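Local atomic coordinates of putative nucleoside-diphosphate-sugar epimerase (Staphylococcus aureus subsp. aureus, PDB entry 3E48), a protein that is of unknown function but probably binds NAD(P) through a Rossmann-type fold and may act as a nucleoside-diphosphate-sugar epimerase. Residues P114-P119 against F239-A244; M144-P149 against I172-I177; L160-G165 against S245-G250. All blocks are in the same frame, centred on the assembly; numbering follows the deposited sequence.

Interaction 1: P114-P119 against F239-A244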
loop_
_atom_site.group_PDB
_atom_site.type_symbol
_atom_site.label_atom_id
_atom_site.label_comp_id
_atom_site.label_asym_id
_atom_site.label_seq_id
_atom_site.Cartn_x
_atom_site.Cartn_y
_atom_site.Cartn_z
ATOM N N PRO B 114 -4.946 1.550 -10.042
ATOM C CA PRO B 114 -5.837 0.421 -10.317
ATOM C C PRO B 114 -5.166 -0.915 -10.625
ATOM O O PRO B 114 -5.845 -1.943 -10.721
ATOM C CB PRO B 114 -6.672 0.928 -11.485
ATOM C CG PRO B 114 -5.688 1.738 -12.245
ATOM C CD PRO B 114 -4.985 2.519 -11.152
ATOM N N PHE B 115 -3.845 -0.903 -10.793
ATOM C CA PHE B 115 -3.113 -2.136 -11.069
ATOM C C PHE B 115 -3.415 -3.128 -9.946
ATOM O O PHE B 115 -3.273 -2.801 -8.765
ATOM C CB PHE B 115 -1.603 -1.860 -11.141
ATOM C CG PHE B 115 -0.776 -3.091 -11.396
ATOM C CD1 PHE B 115 -1.149 -3.996 -12.385
ATOM C CD2 PHE B 115 0.370 -3.348 -10.649
ATOM C CE1 PHE B 115 -0.393 -5.144 -12.629
ATOM C CE2 PHE B 115 1.135 -4.494 -10.884
ATOM C CZ PHE B 115 0.752 -5.393 -11.875
ATOM N N HIS B 116 -3.815 -4.340 -10.320
ATOM C CA HIS B 116 -4.174 -5.377 -9.358
ATOM C C HIS B 116 -3.149 -5.676 -8.279
ATOM O O HIS B 116 -3.512 -6.127 -7.195
ATOM C CB HIS B 116 -4.514 -6.672 -10.092
ATOM C CG HIS B 116 -5.894 -6.695 -10.671
ATOM N ND1 HIS B 116 -6.573 -5.552 -11.029
ATOM C CD2 HIS B 116 -6.707 -7.732 -10.986
ATOM C CE1 HIS B 116 -7.748 -5.882 -11.540
ATOM N NE2 HIS B 116 -7.852 -7.197 -11.526
HETATM N N MSE B 117 -1.870 -5.447 -8.559
HETATM C CA MSE B 117 -0.865 -5.725 -7.544
HETATM C C MSE B 117 -0.471 -4.494 -6.739
HETATM O O MSE B 117 0.424 -4.569 -5.899
HETATM C CB MSE B 117 0.385 -6.355 -8.171
HETATM C CG MSE B 117 0.124 -7.657 -8.932
HETATM SE SE MSE B 117 -0.876 -8.992 -7.939
HETATM C CE MSE B 117 0.264 -9.059 -6.374
ATOM N N SER B 118 -1.128 -3.358 -6.964
ATOM C CA SER B 118 -0.754 -2.174 -6.192
ATOM C C SER B 118 -0.897 -2.390 -4.674
ATOM O O SER B 118 -0.062 -1.918 -3.905
ATOM C CB SER B 118 -1.553 -0.935 -6.639
ATOM O OG SER B 118 -2.906 -1.013 -6.266
ATOM N N PRO B 119 -1.938 -3.120 -4.225
ATOM C CA PRO B 119 -2.076 -3.331 -2.779
ATOM C C PRO B 119 -0.835 -4.006 -2.187
ATOM O O PRO B 119 -0.376 -3.645 -1.100
ATOM C CB PRO B 119 -3.318 -4.216 -2.671
ATOM C CG PRO B 119 -4.128 -3.811 -3.863
ATOM C CD PRO B 119 -3.072 -3.728 -4.947
ATOM N N PHE B 239 -5.034 -13.534 -14.680
ATOM C CA PHE B 239 -3.966 -12.711 -15.227
ATOM C C PHE B 239 -4.487 -11.705 -16.252
ATOM O O PHE B 239 -3.955 -10.604 -16.373
ATOM C CB PHE B 239 -2.903 -13.598 -15.873
ATOM C CG PHE B 239 -1.643 -12.868 -16.223
ATOM C CD1 PHE B 239 -0.812 -12.375 -15.223
ATOM C CD2 PHE B 239 -1.291 -12.664 -17.553
ATOM C CE1 PHE B 239 0.356 -11.689 -15.541
ATOM C CE2 PHE B 239 -0.128 -11.978 -17.884
ATOM C CZ PHE B 239 0.699 -11.489 -16.874
ATOM N N GLY B 240 -5.527 -12.092 -16.985
ATOM C CA GLY B 240 -6.095 -11.214 -17.991
ATOM C C GLY B 240 -6.493 -9.849 -17.458
ATOM O O GLY B 240 -6.045 -8.818 -17.966
ATOM N N ALA B 241 -7.336 -9.837 -16.431
ATOM C CA ALA B 241 -7.790 -8.581 -15.845
ATOM C C ALA B 241 -6.634 -7.838 -15.182
ATOM O O ALA B 241 -6.636 -6.609 -15.116
ATOM C CB ALA B 241 -8.897 -8.846 -14.829
ATOM N N LEU B 242 -5.650 -8.585 -14.690
ATOM C CA LEU B 242 -4.495 -7.979 -14.037
ATOM C C LEU B 242 -3.644 -7.218 -15.048
ATOM O O LEU B 242 -3.208 -6.096 -14.791
ATOM C CB LEU B 242 -3.653 -9.055 -13.338
ATOM C CG LEU B 242 -2.341 -8.638 -12.658
ATOM C CD1 LEU B 242 -1.998 -9.623 -11.552
ATOM C CD2 LEU B 242 -1.216 -8.571 -13.687
ATOM N N LEU B 243 -3.405 -7.829 -16.204
ATOM C CA LEU B 243 -2.607 -7.178 -17.231
ATOM C C LEU B 243 -3.346 -5.943 -17.741
ATOM O O LEU B 243 -2.747 -4.889 -17.952
ATOM C CB LEU B 243 -2.346 -8.143 -18.387
ATOM C CG LEU B 243 -1.279 -7.709 -19.394
ATOM C CD1 LEU B 243 0.075 -7.583 -18.699
ATOM C CD2 LEU B 243 -1.209 -8.727 -20.513
ATOM N N ALA B 244 -4.654 -6.077 -17.935
ATOM C CA ALA B 244 -5.458 -4.959 -18.409
ATOM C C ALA B 244 -5.405 -3.804 -17.409
ATOM O O ALA B 244 -5.274 -2.646 -17.800
ATOM C CB ALA B 244 -6.906 -5.404 -18.625
#
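Leu242 meets three consecutive residues of 114-119, Phe115, His116 and Met117, and buries more surface than any other residue of the pair. Its CB lies by CB and CD2 of His116. CG comes next, held anti to the backbone N (chi1 176°), with CB of His116 3.9 Å away. There the side chain forks. Branch CD2 reaches the rim of the Phe115 ring, 3.7 Å from CE1, while CD1 turns to the selenomethionine Met117, 3.8 Å from SE and nearly as close to CG.

The backbone of the helix takes part as well. CA of Leu242 stands over one face of the His116 imidazole in a CH-pi contact, 4.0 Å from the ring centroid, and O of Ala241 lies over the same face, offset like CA toward the rim. O of Leu242 sits at the edge of the Phe115 ring, in its plane, 3.7 Å from CE1. No hydrogen bond joins the two segments; Ser245, one turn on, bridges them, with OG bonded to both O of Leu242 and N of His116.

The type I turn from Phe115 to Ser118 thus leads into helix 118-131 while resting against the first turns of helix 239-251. Helix 79-82 covers Met117, and Tyr123 and Arg126 of the second subunit pack on Pro119 and Ser118.

Interaction 2: M144-P149 against I172-I177; sequences MDPLKP and ITRNDI
Asp145 and Arg174 meet at the start of helix 174-186. The backbone N of Arg174 donates to OD1 of Asp145 at 2.9 Å, arriving on the syn side of the carboxylate, 21° out of its plane. The Arg174 side chain, extended from CG to NE, runs obliquely across Asp145: its CG lies 3.4 Å from OD1, and its NH1 is 3.3 Å from CB. The direct ion pair from NH1 to OD2 is long, at 3.9 Å, and a water bridges the two groups, donating to OD2 and accepting from NH1. A second water donates to OD2 and accepts from N of Asn175, so one carboxylate serves two successive amides of the helix, directly and through water. This helix end would be expected to stabilise its negative charge.

Beside this, N of Met144 bonds O of Ile172 at 3.0 Å, the donor standing 52° above the carbonyl plane. The extended selenomethionine chain of Met144 carries SE to 3.6 Å from CG2 of Thr173.

Further out, Thr173 is the N-cap: its OG1 accepts from N of Asp176 at 2.9 Å. Asp145 is the second residue of a type I turn from Met144 to Leu147, and Tyr143 makes a cation-pi contact with Arg174. Both segments leave the C-terminal ends of neighbouring parallel strands, 134-143 and 168-172, the end of the sheet where Rossmann folds bind their dinucleotide, consistent with an NAD(P)-binding role.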
loop_
_atom_site.group_PDB
_atom_site.type_symbol
_atom_site.label_atom_id
_atom_site.label_comp_id
_atom_site.label_asym_id
_atom_site.label_seq_id
_atom_site.Cartn_x
_atom_site.Cartn_y
_atom_site.Cartn_z
HETATM N N MSE B 144 11.001 -3.439 -20.772
HETATM C CA MSE B 144 10.925 -3.295 -22.228
HETATM C C MSE B 144 11.006 -4.683 -22.850
HETATM O O MSE B 144 10.428 -4.937 -23.903
HETATM C CB MSE B 144 12.118 -2.505 -22.772
HETATM C CG MSE B 144 12.025 -1.008 -22.678
HETATM SE SE MSE B 144 13.649 -0.211 -23.368
HETATM C CE MSE B 144 13.292 1.600 -22.794
ATOM N N ASP B 145 11.741 -5.567 -22.184
ATOM C CA ASP B 145 11.991 -6.917 -22.673
ATOM C C ASP B 145 10.823 -7.686 -23.304
ATOM O O ASP B 145 10.962 -8.233 -24.398
ATOM C CB ASP B 145 12.645 -7.741 -21.556
ATOM C CG ASP B 145 13.907 -7.087 -21.022
ATOM O OD1 ASP B 145 13.809 -5.981 -20.445
ATOM O OD2 ASP B 145 15.002 -7.663 -21.184
ATOM N N PRO B 146 9.659 -7.729 -22.639
ATOM C CA PRO B 146 8.494 -8.446 -23.170
ATOM C C PRO B 146 8.080 -8.035 -24.585
ATOM O O PRO B 146 7.449 -8.811 -25.310
ATOM C CB PRO B 146 7.407 -8.138 -22.142
ATOM C CG PRO B 146 8.188 -8.018 -20.871
ATOM C CD PRO B 146 9.363 -7.174 -21.305
ATOM N N LEU B 147 8.432 -6.819 -24.980
ATOM C CA LEU B 147 8.070 -6.329 -26.302
ATOM C C LEU B 147 8.680 -7.135 -27.446
ATOM O O LEU B 147 8.071 -7.263 -28.507
ATOM C CB LEU B 147 8.457 -4.851 -26.444
ATOM C CG LEU B 147 7.700 -3.890 -25.519
ATOM C CD1 LEU B 147 8.249 -2.483 -25.663
ATOM C CD2 LEU B 147 6.216 -3.929 -25.860
ATOM N N LYS B 148 9.871 -7.691 -27.239
ATOM C CA LYS B 148 10.509 -8.463 -28.305
ATOM C C LYS B 148 9.729 -9.713 -28.715
ATOM O O LYS B 148 9.406 -9.886 -29.891
ATOM C CB LYS B 148 11.943 -8.840 -27.915
ATOM C CG LYS B 148 12.918 -7.679 -27.956
ATOM C CD LYS B 148 14.353 -8.150 -27.740
ATOM C CE LYS B 148 15.344 -7.013 -27.943
ATOM N NZ LYS B 148 16.759 -7.448 -27.772
ATOM N N PRO B 149 9.418 -10.604 -27.759
ATOM C CA PRO B 149 8.668 -11.819 -28.106
ATOM C C PRO B 149 7.232 -11.534 -28.536
ATOM O O PRO B 149 6.567 -12.384 -29.135
ATOM C CB PRO B 149 8.714 -12.638 -26.817
ATOM C CG PRO B 149 9.984 -12.177 -26.164
ATOM C CD PRO B 149 9.936 -10.692 -26.383
ATOM N N ILE B 172 11.787 0.544 -19.185
ATOM C CA ILE B 172 13.214 0.372 -18.915
ATOM C C ILE B 172 13.572 -1.115 -19.092
ATOM O O ILE B 172 12.742 -1.991 -18.837
ATOM C CB ILE B 172 13.562 0.866 -17.480
ATOM C CG1 ILE B 172 15.067 0.759 -17.230
ATOM C CG2 ILE B 172 12.786 0.054 -16.440
ATOM C CD1 ILE B 172 15.512 1.404 -15.931
ATOM N N THR B 173 14.790 -1.404 -19.545
ATOM C CA THR B 173 15.201 -2.793 -19.748
ATOM C C THR B 173 15.541 -3.457 -18.421
ATOM O O THR B 173 15.841 -2.780 -17.435
ATOM C CB THR B 173 16.463 -2.917 -20.643
ATOM O OG1 THR B 173 17.582 -2.326 -19.973
ATOM C CG2 THR B 173 16.253 -2.240 -21.982
ATOM N N ARG B 174 15.486 -4.785 -18.395
ATOM C CA ARG B 174 15.841 -5.502 -17.182
ATOM C C ARG B 174 17.330 -5.281 -16.962
ATOM O O ARG B 174 17.785 -5.148 -15.830
ATOM C CB ARG B 174 15.568 -7.003 -17.311
ATOM C CG ARG B 174 14.101 -7.376 -17.368
ATOM C CD ARG B 174 13.887 -8.794 -16.875
ATOM N NE ARG B 174 12.486 -9.184 -16.971
ATOM C CZ ARG B 174 11.931 -9.719 -18.052
ATOM N NH1 ARG B 174 12.662 -9.942 -19.136
ATOM N NH2 ARG B 174 10.639 -10.015 -18.054
ATOM N N ASN B 175 18.092 -5.244 -18.053
ATOM C CA ASN B 175 19.527 -5.023 -17.941
ATOM C C ASN B 175 19.816 -3.732 -17.178
ATOM O O ASN B 175 20.675 -3.705 -16.291
ATOM C CB ASN B 175 20.174 -4.953 -19.326
ATOM C CG ASN B 175 21.659 -4.636 -19.256
ATOM O OD1 ASN B 175 22.437 -5.384 -18.665
ATOM N ND2 ASN B 175 22.056 -3.519 -19.856
ATOM N N ASP B 176 19.097 -2.662 -17.511
ATOM C CA ASP B 176 19.306 -1.386 -16.832
ATOM C C ASP B 176 18.839 -1.399 -15.379
ATOM O O ASP B 176 19.453 -0.760 -14.518
ATOM C CB ASP B 176 18.628 -0.240 -17.595
ATOM C CG ASP B 176 19.393 0.154 -18.853
ATOM O OD1 ASP B 176 20.597 -0.169 -18.956
ATOM O OD2 ASP B 176 18.798 0.806 -19.733
ATOM N N ILE B 177 17.758 -2.119 -15.095
ATOM C CA ILE B 177 17.284 -2.200 -13.720
ATOM C C ILE B 177 18.385 -2.895 -12.932
ATOM O O ILE B 177 18.773 -2.446 -11.856
ATOM C CB ILE B 177 15.986 -3.024 -13.622
ATOM C CG1 ILE B 177 14.834 -2.226 -14.235
ATOM C CG2 ILE B 177 15.695 -3.382 -12.158
ATOM C CD1 ILE B 177 13.572 -3.023 -14.412
HETATM O O HOH W 1 17.419 -6.293 -20.717
HETATM O O HOH W 2 15.415 -9.963 -19.638
#

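Interaction 3: L160-G165 against S245-G250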
loop_
_atom_site.group_PDB
_atom_site.type_symbol
_atom_site.label_atom_id
_atom_site.label_comp_id
_atom_site.label_asym_id
_atom_site.label_seq_id
_atom_site.Cartn_x
_atom_site.Cartn_y
_atom_site.Cartn_z
ATOM N N LEU B 160 -1.248 -2.045 -32.222
ATOM C CA LEU B 160 -0.845 -2.093 -30.820
ATOM C C LEU B 160 -2.187 -1.913 -30.115
ATOM O O LEU B 160 -2.853 -0.894 -30.309
ATOM C CB LEU B 160 0.086 -0.924 -30.492
ATOM C CG LEU B 160 0.628 -0.877 -29.059
ATOM C CD1 LEU B 160 1.537 -2.075 -28.814
ATOM C CD2 LEU B 160 1.392 0.425 -28.853
ATOM N N ILE B 161 -2.589 -2.889 -29.308
ATOM C CA ILE B 161 -3.893 -2.833 -28.649
ATOM C C ILE B 161 -3.957 -2.525 -27.153
ATOM O O ILE B 161 -5.040 -2.587 -26.559
ATOM C CB ILE B 161 -4.669 -4.146 -28.890
ATOM C CG1 ILE B 161 -3.928 -5.320 -28.245
ATOM C CG2 ILE B 161 -4.822 -4.386 -30.387
ATOM C CD1 ILE B 161 -4.657 -6.643 -28.353
ATOM N N TYR B 162 -2.825 -2.202 -26.540
ATOM C CA TYR B 162 -2.818 -1.887 -25.112
ATOM C C TYR B 162 -3.874 -0.831 -24.784
ATOM O O TYR B 162 -3.877 0.254 -25.359
ATOM C CB TYR B 162 -1.445 -1.368 -24.674
ATOM C CG TYR B 162 -0.307 -2.362 -24.774
ATOM C CD1 TYR B 162 -0.447 -3.673 -24.314
ATOM C CD2 TYR B 162 0.941 -1.966 -25.253
ATOM C CE1 TYR B 162 0.635 -4.560 -24.324
ATOM C CE2 TYR B 162 2.022 -2.839 -25.265
ATOM C CZ TYR B 162 1.868 -4.129 -24.799
ATOM O OH TYR B 162 2.956 -4.973 -24.787
ATOM N N PRO B 163 -4.791 -1.141 -23.855
ATOM C CA PRO B 163 -5.846 -0.198 -23.464
ATOM C C PRO B 163 -5.288 0.846 -22.509
ATOM O O PRO B 163 -5.672 0.905 -21.339
ATOM C CB PRO B 163 -6.875 -1.099 -22.797
ATOM C CG PRO B 163 -6.006 -2.123 -22.122
ATOM C CD PRO B 163 -4.980 -2.444 -23.195
ATOM N N ALA B 164 -4.376 1.668 -23.017
ATOM C CA ALA B 164 -3.733 2.694 -22.206
ATOM C C ALA B 164 -4.159 4.107 -22.575
ATOM O O ALA B 164 -3.545 5.077 -22.134
ATOM C CB ALA B 164 -2.215 2.564 -22.325
ATOM N N GLY B 165 -5.210 4.225 -23.381
ATOM C CA GLY B 165 -5.676 5.541 -23.780
ATOM C C GLY B 165 -4.567 6.390 -24.375
ATOM O O GLY B 165 -3.766 5.909 -25.173
ATOM N N SER B 245 -5.487 -4.123 -16.120
ATOM C CA SER B 245 -5.463 -3.090 -15.084
ATOM C C SER B 245 -4.144 -2.324 -15.099
ATOM O O SER B 245 -4.085 -1.154 -14.705
ATOM C CB SER B 245 -5.694 -3.702 -13.693
ATOM O OG SER B 245 -4.542 -4.362 -13.195
HETATM N N MSE B 246 -3.083 -2.981 -15.558
HETATM C CA MSE B 246 -1.779 -2.339 -15.623
HETATM C C MSE B 246 -1.822 -1.232 -16.678
HETATM O O MSE B 246 -1.420 -0.098 -16.419
HETATM C CB MSE B 246 -0.698 -3.374 -15.958
HETATM C CG MSE B 246 0.728 -2.869 -15.815
HETATM SE SE MSE B 246 2.004 -4.332 -15.890
HETATM C CE MSE B 246 1.940 -4.646 -17.796
ATOM N N TYR B 247 -2.327 -1.547 -17.866
ATOM C CA TYR B 247 -2.411 -0.531 -18.907
ATOM C C TYR B 247 -3.476 0.507 -18.570
ATOM O O TYR B 247 -3.384 1.658 -18.991
ATOM C CB TYR B 247 -2.663 -1.196 -20.260
ATOM C CG TYR B 247 -1.447 -1.998 -20.670
ATOM C CD1 TYR B 247 -0.263 -1.355 -21.033
ATOM C CD2 TYR B 247 -1.432 -3.389 -20.571
ATOM C CE1 TYR B 247 0.907 -2.072 -21.273
ATOM C CE2 TYR B 247 -0.265 -4.119 -20.807
ATOM C CZ TYR B 247 0.902 -3.452 -21.155
ATOM O OH TYR B 247 2.063 -4.155 -21.352
ATOM N N HIS B 248 -4.476 0.104 -17.792
ATOM C CA HIS B 248 -5.520 1.034 -17.387
ATOM C C HIS B 248 -4.876 2.096 -16.493
ATOM O O HIS B 248 -5.222 3.278 -16.554
ATOM C CB HIS B 248 -6.627 0.291 -16.641
ATOM C CG HIS B 248 -7.784 1.162 -16.254
ATOM N ND1 HIS B 248 -8.424 1.989 -17.151
ATOM C CD2 HIS B 248 -8.422 1.321 -15.070
ATOM C CE1 HIS B 248 -9.408 2.623 -16.536
ATOM N NE2 HIS B 248 -9.428 2.236 -15.274
ATOM N N ALA B 249 -3.925 1.674 -15.665
ATOM C CA ALA B 249 -3.229 2.618 -14.797
ATOM C C ALA B 249 -2.470 3.593 -15.699
ATOM O O ALA B 249 -2.314 4.768 -15.373
ATOM C CB ALA B 249 -2.261 1.878 -13.872
ATOM N N GLY B 250 -1.997 3.094 -16.839
ATOM C CA GLY B 250 -1.280 3.944 -17.772
ATOM C C GLY B 250 -2.217 4.960 -18.405
ATOM O O GLY B 250 -1.828 6.098 -18.681
HETATM O O HOH W 3 4.239 -3.513 -22.670
HETATM O O HOH W 4 -8.068 1.989 -20.207
#
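Tyr162 and Tyr247 lie ring on ring in an offset stack, with centroids 4.0 Å apart and planes at 13°, CG of each being anti to its carbonyl carbon (chi1 -65° in Tyr162, -68° in Tyr247). The overlap is shifted toward the rims: CZ of Tyr247 stands over one face of Tyr162, while CD1 of Tyr162 stands over a face of Tyr247. At the far end, OH of Tyr247 comes 3.3 Å from CE1 of Tyr162. CB of Tyr162 adds a CH-pi contact over the Tyr247 ring.

Apolar contacts flank the stack, CG of Pro163 touching CB of Tyr247 at 3.9 Å. The backbones approach through a CA-H...O contact, from CA of Ala164 to O of Tyr247 at 3.4 Å.

Polar links pass through water. One water joins the two phenols, 2.6 Å from OH of Tyr247, in the plane of that ring, and weakly bonded to OH of Tyr162. Another donates to O of Pro163 at 2.9 Å and bonds ND1 of His248.

Met204 and Phe229 also pack on Tyr162. Pro163 is the centre of an inverse gamma turn, with a weak bond from N of Ala164 to O of Tyr162; this turn docks the loop between strands 159-160 and 168-172 onto helix 239-251.

Interactions 1 and 3 lie on successive turns of the same helix, 239-251: their centres lie 11 Å apart, and they touch through Ser245 and through CG of Pro114, which packs on CA of Ala249. Interaction 2 stands farther off, about 19 Å from the first and 18 Å from the third, centre to centre, touching only the latter, where CD2 of Leu147 packs on OH of Tyr162. Along the chain interaction 2 is nested within the loop closed by 114-119 and 239-244, while interaction 3 alternates with both others. Helix 239-251 is thereby tied to loops following strands 100-106 and 159-160, and interaction 2 joins the segments after strands 134-143 and 168-172 of the large mixed sheet.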